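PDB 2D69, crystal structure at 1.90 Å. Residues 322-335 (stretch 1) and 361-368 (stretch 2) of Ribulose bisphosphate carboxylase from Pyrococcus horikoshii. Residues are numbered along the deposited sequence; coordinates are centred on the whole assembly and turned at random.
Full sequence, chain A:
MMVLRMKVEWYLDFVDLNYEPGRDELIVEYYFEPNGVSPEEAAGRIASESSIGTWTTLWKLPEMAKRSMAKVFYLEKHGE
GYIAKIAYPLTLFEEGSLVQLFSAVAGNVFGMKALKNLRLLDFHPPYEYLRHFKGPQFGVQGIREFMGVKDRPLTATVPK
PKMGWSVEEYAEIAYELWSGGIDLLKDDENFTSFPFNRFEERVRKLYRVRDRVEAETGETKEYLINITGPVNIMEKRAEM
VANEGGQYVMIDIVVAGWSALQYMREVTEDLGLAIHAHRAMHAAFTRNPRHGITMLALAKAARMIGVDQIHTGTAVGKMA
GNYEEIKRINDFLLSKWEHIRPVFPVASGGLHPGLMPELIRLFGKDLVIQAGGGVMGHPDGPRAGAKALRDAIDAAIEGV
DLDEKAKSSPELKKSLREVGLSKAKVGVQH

Stretch 1 (322-335) NYEEIKRINDFLLS
Stretch 2 361-368: RLFGKDLV

No direct hydrogen bond joins these two stretches; a phenylalanine seated as a knob among helix side chains is the largest single contributor of covered area, and a water bridges the stretches. Stretch 1 is a regular helix from Tyr323, with Asn322 at its N-cap and i to i+4 backbone bonds such as Asn330 N to Ile326 O, 2.9 Å. Stretch 2 begins with the last turn of another helix, 361-363, after which Gly364 breaks out at phi 78°, psi -177°, a positive phi that favours glycine. The loop passes through Lys365 (-92°/-11°) and Asp366 (-91°/79°) before Leu367 (-146°/149°) is extended. The register sets the CA atoms of Lys327 and Phe363 7.1 Å apart, and those of Leu334 and Asp366 8.3 Å apart, so both stretches advance in the same sense.

Phe363 (chi1 m, chi2 102°) starts sideways, but its ring reaches in among Tyr323, Ile326, Lys327 and Asn330, a flat, buried filler for a groove of mixed character. Phe363 CE2 lies 3.6 Å from Ile326 CG2, and Phe363 CZ 3.7 Å from Tyr323 CD2. The Tyr323 ring (chi1 t) meets it obliquely, centroids 5.5 Å apart and planes at 57°, while Tyr323 CE2 also packs 4.2 Å from Leu362 CB.

Lys327 (t, p, t, p) lends its aliphatic length, Lys327 CD lying 4.1 Å from Phe363 CD2, while Lys327 NZ makes a very short salt bridge of 2.5 Å to Asp331 OD2 within its own helix. Asn330 (m), pointing toward stretch 2, suits a buried polar site: water 1 donates to Asn330 OD1 at 2.9 Å and to Phe363 O at 3.0 Å. Two turns further along the helix from Lys327, Leu334 (m, t) places Leu334 CD2 3.9 Å from Asp366 CB, apolar against the aspartate's methylene. The contact buries 388 Å² in total.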

# COMPACT_ATOMS: atom_id res chain seq x y z
N ASN A 322 16.78 22.64 45.54
CA ASN A 322 18.17 23.06 45.69
C ASN A 322 18.66 23.99 44.56
O ASN A 322 18.60 23.64 43.37
CB ASN A 322 19.06 21.83 45.81
CG ASN A 322 20.42 22.15 46.33
OD1 ASN A 322 20.56 22.74 47.42
ND2 ASN A 322 21.45 21.78 45.58
N TYR A 323 19.14 25.16 44.94
CA TYR A 323 19.65 26.12 43.97
C TYR A 323 20.84 25.55 43.20
O TYR A 323 20.85 25.62 41.99
CB TYR A 323 20.06 27.44 44.63
CG TYR A 323 20.67 28.36 43.61
CD1 TYR A 323 22.05 28.59 43.56
CD2 TYR A 323 19.89 28.92 42.63
CE1 TYR A 323 22.62 29.40 42.57
CE2 TYR A 323 20.43 29.73 41.65
CZ TYR A 323 21.80 29.98 41.63
OH TYR A 323 22.29 30.79 40.62
N GLU A 324 21.84 25.03 43.91
CA GLU A 324 23.04 24.47 43.28
C GLU A 324 22.72 23.38 42.23
O GLU A 324 23.24 23.42 41.11
CB GLU A 324 23.96 23.83 44.33
CG GLU A 324 24.35 24.73 45.48
CD GLU A 324 25.46 25.72 45.13
OE1 GLU A 324 26.66 25.37 45.34
OE2 GLU A 324 25.14 26.86 44.67
N GLU A 325 21.89 22.41 42.61
CA GLU A 325 21.53 21.29 41.72
C GLU A 325 20.79 21.80 40.50
O GLU A 325 21.06 21.38 39.40
CB GLU A 325 20.64 20.25 42.45
CG GLU A 325 20.10 19.15 41.52
CD GLU A 325 19.40 17.99 42.26
OE1 GLU A 325 18.66 18.27 43.25
OE2 GLU A 325 19.59 16.81 41.85
N ILE A 326 19.86 22.72 40.70
CA ILE A 326 19.02 23.16 39.62
C ILE A 326 19.82 23.96 38.61
O ILE A 326 19.67 23.75 37.39
CB ILE A 326 17.86 23.97 40.13
CG1 ILE A 326 16.92 23.03 40.90
CG2 ILE A 326 17.11 24.64 38.94
CD1 ILE A 326 15.85 23.76 41.67
N LYS A 327 20.66 24.85 39.13
CA LYS A 327 21.52 25.66 38.30
C LYS A 327 22.49 24.76 37.50
O LYS A 327 22.79 25.07 36.37
CB LYS A 327 22.30 26.67 39.15
CG LYS A 327 23.10 27.66 38.30
CD LYS A 327 22.15 28.56 37.42
CE LYS A 327 22.88 29.80 36.82
NZ LYS A 327 24.04 29.41 35.93
N ARG A 328 22.98 23.66 38.08
CA ARG A 328 23.82 22.73 37.37
C ARG A 328 23.05 22.13 36.17
O ARG A 328 23.56 22.11 35.04
CB ARG A 328 24.32 21.61 38.31
CG ARG A 328 25.36 20.65 37.69
CD ARG A 328 25.81 19.46 38.60
NE ARG A 328 25.68 19.82 40.01
CZ ARG A 328 26.51 20.63 40.68
NH1 ARG A 328 27.57 21.15 40.07
NH2 ARG A 328 26.28 20.90 41.97
N ILE A 329 21.82 21.69 36.41
CA ILE A 329 21.03 21.10 35.36
C ILE A 329 20.78 22.10 34.24
O ILE A 329 20.96 21.74 33.06
CB ILE A 329 19.74 20.53 35.88
CG1 ILE A 329 20.08 19.39 36.85
CG2 ILE A 329 18.89 19.97 34.72
CD1 ILE A 329 18.97 18.98 37.75
N ASN A 330 20.37 23.32 34.57
CA ASN A 330 20.05 24.30 33.54
C ASN A 330 21.28 24.66 32.72
O ASN A 330 21.17 24.85 31.50
CB ASN A 330 19.47 25.61 34.12
CG ASN A 330 18.00 25.48 34.64
OD1 ASN A 330 17.38 26.50 34.98
ND2 ASN A 330 17.47 24.27 34.72
N ASP A 331 22.43 24.78 33.41
CA ASP A 331 23.69 25.11 32.77
C ASP A 331 24.05 24.05 31.74
O ASP A 331 24.44 24.36 30.64
CB ASP A 331 24.85 25.21 33.80
CG ASP A 331 24.82 26.52 34.61
OD1 ASP A 331 25.67 26.66 35.51
OD2 ASP A 331 23.98 27.43 34.44
N PHE A 332 23.93 22.79 32.13
CA PHE A 332 24.07 21.69 31.19
C PHE A 332 23.09 21.78 30.02
O PHE A 332 23.49 21.73 28.88
CB PHE A 332 23.90 20.33 31.86
CG PHE A 332 23.63 19.26 30.87
CD1 PHE A 332 24.66 18.83 30.02
CD2 PHE A 332 22.32 18.79 30.66
CE1 PHE A 332 24.40 17.92 29.00
CE2 PHE A 332 22.06 17.84 29.65
CZ PHE A 332 23.11 17.41 28.82
N LEU A 333 21.80 21.92 30.30
CA LEU A 333 20.80 21.99 29.24
C LEU A 333 21.15 23.05 28.18
O LEU A 333 20.88 22.85 26.96
CB LEU A 333 19.41 22.23 29.78
CG LEU A 333 18.79 21.01 30.52
CD1 LEU A 333 17.46 21.43 31.09
CD2 LEU A 333 18.56 19.81 29.64
N LEU A 334 21.75 24.15 28.63
CA LEU A 334 21.99 25.27 27.74
C LEU A 334 23.41 25.29 27.20
O LEU A 334 23.71 26.13 26.38
CB LEU A 334 21.70 26.61 28.44
CG LEU A 334 20.24 26.94 28.75
CD1 LEU A 334 20.19 28.08 29.79
CD2 LEU A 334 19.50 27.32 27.49
N SER A 335 24.28 24.39 27.65
CA SER A 335 25.68 24.41 27.29
C SER A 335 25.87 23.90 25.86
O SER A 335 25.05 23.13 25.34
CB SER A 335 26.53 23.52 28.22
OG SER A 335 26.14 22.17 28.06
N ARG A 361 17.04 37.00 37.34
CA ARG A 361 18.38 37.31 37.83
C ARG A 361 19.19 36.03 38.04
O ARG A 361 20.34 35.94 37.62
CB ARG A 361 18.28 38.03 39.16
CG ARG A 361 19.47 38.82 39.56
CD ARG A 361 19.26 39.51 40.94
NE ARG A 361 19.75 38.60 41.97
CZ ARG A 361 19.02 37.98 42.91
NH1 ARG A 361 19.64 37.15 43.74
NH2 ARG A 361 17.70 38.19 43.07
N LEU A 362 18.56 35.05 38.69
CA LEU A 362 19.22 33.79 39.05
C LEU A 362 19.35 32.77 37.91
O LEU A 362 20.32 32.00 37.87
CB LEU A 362 18.49 33.12 40.22
CG LEU A 362 18.60 33.83 41.59
CD1 LEU A 362 17.79 33.08 42.63
CD2 LEU A 362 20.04 33.97 42.07
N PHE A 363 18.37 32.71 37.03
CA PHE A 363 18.34 31.64 36.01
C PHE A 363 18.31 32.13 34.55
O PHE A 363 18.21 31.32 33.65
CB PHE A 363 17.16 30.70 36.26
CG PHE A 363 17.24 29.93 37.57
CD1 PHE A 363 16.48 30.34 38.67
CD2 PHE A 363 18.05 28.82 37.69
CE1 PHE A 363 16.53 29.66 39.87
CE2 PHE A 363 18.12 28.10 38.90
CZ PHE A 363 17.34 28.52 40.00
N GLY A 364 18.46 33.41 34.30
CA GLY A 364 18.51 33.94 32.96
C GLY A 364 17.18 34.08 32.23
O GLY A 364 16.11 33.82 32.77
N LYS A 365 17.26 34.52 30.97
CA LYS A 365 16.11 34.72 30.12
C LYS A 365 15.74 33.52 29.26
O LYS A 365 14.70 33.54 28.59
CB LYS A 365 16.42 35.88 29.20
CG LYS A 365 16.67 37.18 29.98
CD LYS A 365 16.90 38.39 29.07
CE LYS A 365 18.29 38.42 28.42
NZ LYS A 365 18.45 39.77 27.79
N ASP A 366 16.61 32.52 29.20
CA ASP A 366 16.35 31.36 28.38
C ASP A 366 15.65 30.34 29.24
O ASP A 366 16.27 29.42 29.78
CB ASP A 366 17.64 30.79 27.76
CG ASP A 366 18.08 31.56 26.52
OD1 ASP A 366 17.26 32.31 25.95
OD2 ASP A 366 19.22 31.52 26.08
N LEU A 367 14.36 30.59 29.40
CA LEU A 367 13.47 29.79 30.24
C LEU A 367 12.10 29.75 29.63
O LEU A 367 11.65 30.68 28.96
CB LEU A 367 13.29 30.40 31.62
CG LEU A 367 14.50 30.58 32.52
CD1 LEU A 367 14.07 31.34 33.74
CD2 LEU A 367 15.13 29.25 32.92
N VAL A 368 11.41 28.64 29.86
CA VAL A 368 9.98 28.64 29.74
C VAL A 368 9.44 28.73 31.14
O VAL A 368 9.79 27.89 31.99
CB VAL A 368 9.50 27.37 29.08
CG1 VAL A 368 8.00 27.35 29.03
CG2 VAL A 368 10.11 27.22 27.66
O HOH W 1 19.21 28.68 34.52